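Local coordinates for pyruvate kinase 1 (Trypanosoma brucei brucei, PDB 4HYW), which catalyses the last step of glycolysis, transferring a phosphoryl group from phosphoenolpyruvate to ADP to give pyruvate and ATP, at residues F210-R215 and I237-N242. Sequence-based numbering, arbitrary orientation.
Sequences FASFIR and ISKIEN. With MG (magnesium ion), chain C.
Phe-210 to Arg-215 and Ile-237 to Asn-242 are the C-terminal ends of two adjacent parallel strands of the TIM barrel, with the residues that follow them, and they meet at the magnesium site of pyruvate kinase. Parallel pairing is carried by Ala-211 N to Ile-237 O (2.9 Å) and Lys-239 N to Ala-211 O (3.0 Å). Further along, Ile-214 N donates to Lys-239 O (3.3 Å), continuing the backbone contact past the two bridged pairs. On one face of the sheet Phe-210 and Ile-237 lie side by side, ring atom CD1 3.6 Å from CB. Ala-211 and Ser-238 point to the other face, where CB of Ser-238 is met by CG1 of Ile-214.

Lys-239 runs its aliphatic chain past Ala-211 O, then bends at chi3 (80°), and its NZ donates to Ser-212 OG (2.9 Å) as well as to Asp-84; Ser-212 OG is also hydrogen-bonded to Thr-85 O, and a potassium ion lies close by. Glu-241 divides its carboxylate: OE1 binds the magnesium at 2.3 Å, while OE2 accepts a weak bond from Phe-213 N and another from a metal-bound water. OE1 also sits at the edge of the Phe-213 ring, whose plane is turned 64° from the carboxylate. Asp-265 and four waters complete the metal shell. Arg-215 folds back so that NE meets Phe-213 O almost straight (2.7 Å, 172°), holding the guanidinium against the backbone of Phe-213 with the acceptor in its plane, and CG packs against the Asn-242 amide. A water bridges Ile-214 O, Glu-241 N and Asn-242 OD1, and the same OD1 caps the next helix at Gly-245 N.

The two segments belong to a beta-alpha-beta unit connected through helix 217-227; strands 80-84 and 258-262 flank the pair in the barrel, and helix 249-255 packs on Ile-214, Ser-238 and Ile-240.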
# COMPACT_ATOMS: atom_id res chain seq x y z
N PHE A 210 13.52 -37.64 3.18
CA PHE A 210 14.36 -36.47 3.27
C PHE A 210 15.68 -36.73 2.56
O PHE A 210 16.59 -37.36 3.12
CB PHE A 210 14.59 -36.10 4.74
CG PHE A 210 13.34 -35.77 5.49
CD1 PHE A 210 12.15 -35.55 4.83
CD2 PHE A 210 13.35 -35.65 6.87
CE1 PHE A 210 11.00 -35.20 5.52
CE2 PHE A 210 12.20 -35.34 7.57
CZ PHE A 210 11.02 -35.11 6.89
N ALA A 211 15.78 -36.26 1.33
CA ALA A 211 16.92 -36.58 0.48
C ALA A 211 18.11 -35.66 0.73
O ALA A 211 18.07 -34.47 0.43
CB ALA A 211 16.52 -36.52 -0.97
N SER A 212 19.22 -36.25 1.16
CA SER A 212 20.40 -35.50 1.57
C SER A 212 21.14 -34.88 0.40
O SER A 212 21.12 -35.41 -0.70
CB SER A 212 21.36 -36.40 2.35
OG SER A 212 20.79 -36.78 3.59
N PHE A 213 21.75 -33.72 0.65
CA PHE A 213 22.74 -33.16 -0.23
C PHE A 213 22.25 -32.97 -1.68
O PHE A 213 23.00 -33.18 -2.63
CB PHE A 213 24.00 -34.01 -0.19
CG PHE A 213 25.25 -33.26 -0.56
CD1 PHE A 213 25.66 -32.16 0.19
CD2 PHE A 213 26.06 -33.71 -1.59
CE1 PHE A 213 26.86 -31.51 -0.11
CE2 PHE A 213 27.24 -33.04 -1.90
CZ PHE A 213 27.64 -31.94 -1.16
N ILE A 214 21.04 -32.45 -1.83
CA ILE A 214 20.53 -32.09 -3.16
C ILE A 214 21.09 -30.78 -3.66
O ILE A 214 20.90 -29.72 -3.03
CB ILE A 214 19.02 -32.01 -3.16
CG1 ILE A 214 18.42 -33.39 -2.86
CG2 ILE A 214 18.53 -31.45 -4.49
CD1 ILE A 214 18.63 -34.40 -3.97
N ARG A 215 21.68 -30.81 -4.84
CA ARG A 215 22.38 -29.64 -5.39
C ARG A 215 21.75 -29.17 -6.68
O ARG A 215 21.98 -28.04 -7.11
CB ARG A 215 23.86 -29.97 -5.62
CG ARG A 215 24.60 -30.36 -4.35
CD ARG A 215 25.61 -31.47 -4.60
NE ARG A 215 24.98 -32.77 -4.46
CZ ARG A 215 25.37 -33.86 -5.11
NH1 ARG A 215 26.40 -33.82 -5.92
NH2 ARG A 215 24.70 -34.99 -4.96
N ILE A 237 11.36 -34.69 -0.11
CA ILE A 237 11.71 -33.43 0.51
C ILE A 237 13.21 -33.26 0.34
O ILE A 237 13.98 -34.03 0.90
CB ILE A 237 11.41 -33.43 2.03
CG1 ILE A 237 9.97 -33.88 2.33
CG2 ILE A 237 11.65 -32.04 2.62
CD1 ILE A 237 8.89 -33.07 1.63
N SER A 238 13.62 -32.30 -0.45
CA SER A 238 15.04 -32.11 -0.70
C SER A 238 15.70 -31.29 0.41
O SER A 238 15.19 -30.23 0.81
CB SER A 238 15.28 -31.46 -2.05
OG SER A 238 14.80 -32.32 -3.07
N LYS A 239 16.80 -31.84 0.94
CA LYS A 239 17.65 -31.12 1.88
C LYS A 239 18.63 -30.19 1.18
O LYS A 239 19.50 -30.63 0.42
CB LYS A 239 18.40 -32.11 2.77
CG LYS A 239 17.47 -32.95 3.63
CD LYS A 239 18.16 -34.16 4.22
CE LYS A 239 18.99 -33.81 5.45
NZ LYS A 239 19.92 -34.95 5.73
N ILE A 240 18.52 -28.90 1.46
CA ILE A 240 19.47 -27.93 0.93
C ILE A 240 20.66 -27.78 1.89
O ILE A 240 20.48 -27.50 3.05
CB ILE A 240 18.79 -26.56 0.73
CG1 ILE A 240 17.57 -26.72 -0.17
CG2 ILE A 240 19.78 -25.56 0.14
CD1 ILE A 240 17.88 -27.35 -1.52
N GLU A 241 21.86 -28.06 1.39
CA GLU A 241 22.99 -28.37 2.28
C GLU A 241 24.24 -27.61 1.93
O GLU A 241 25.17 -27.60 2.70
CB GLU A 241 23.29 -29.88 2.30
CG GLU A 241 22.30 -30.68 3.12
CD GLU A 241 22.81 -32.07 3.44
OE1 GLU A 241 24.04 -32.21 3.64
OE2 GLU A 241 21.99 -33.02 3.50
N ASN A 242 24.27 -27.01 0.73
CA ASN A 242 25.46 -26.28 0.28
C ASN A 242 25.13 -25.16 -0.70
O ASN A 242 23.98 -24.93 -1.00
CB ASN A 242 26.50 -27.26 -0.31
CG ASN A 242 26.24 -27.62 -1.78
OD1 ASN A 242 25.11 -27.48 -2.31
ND2 ASN A 242 27.27 -28.16 -2.43
MG MG C . 25.41 -33.83 4.48
O HOH W 1 22.59 -28.77 -1.17
O HOH W 2 23.54 -34.75 4.99
O HOH W 3 25.22 -34.74 2.59
O HOH W 4 26.81 -32.42 4.58
O HOH W 5 25.95 -34.82 6.29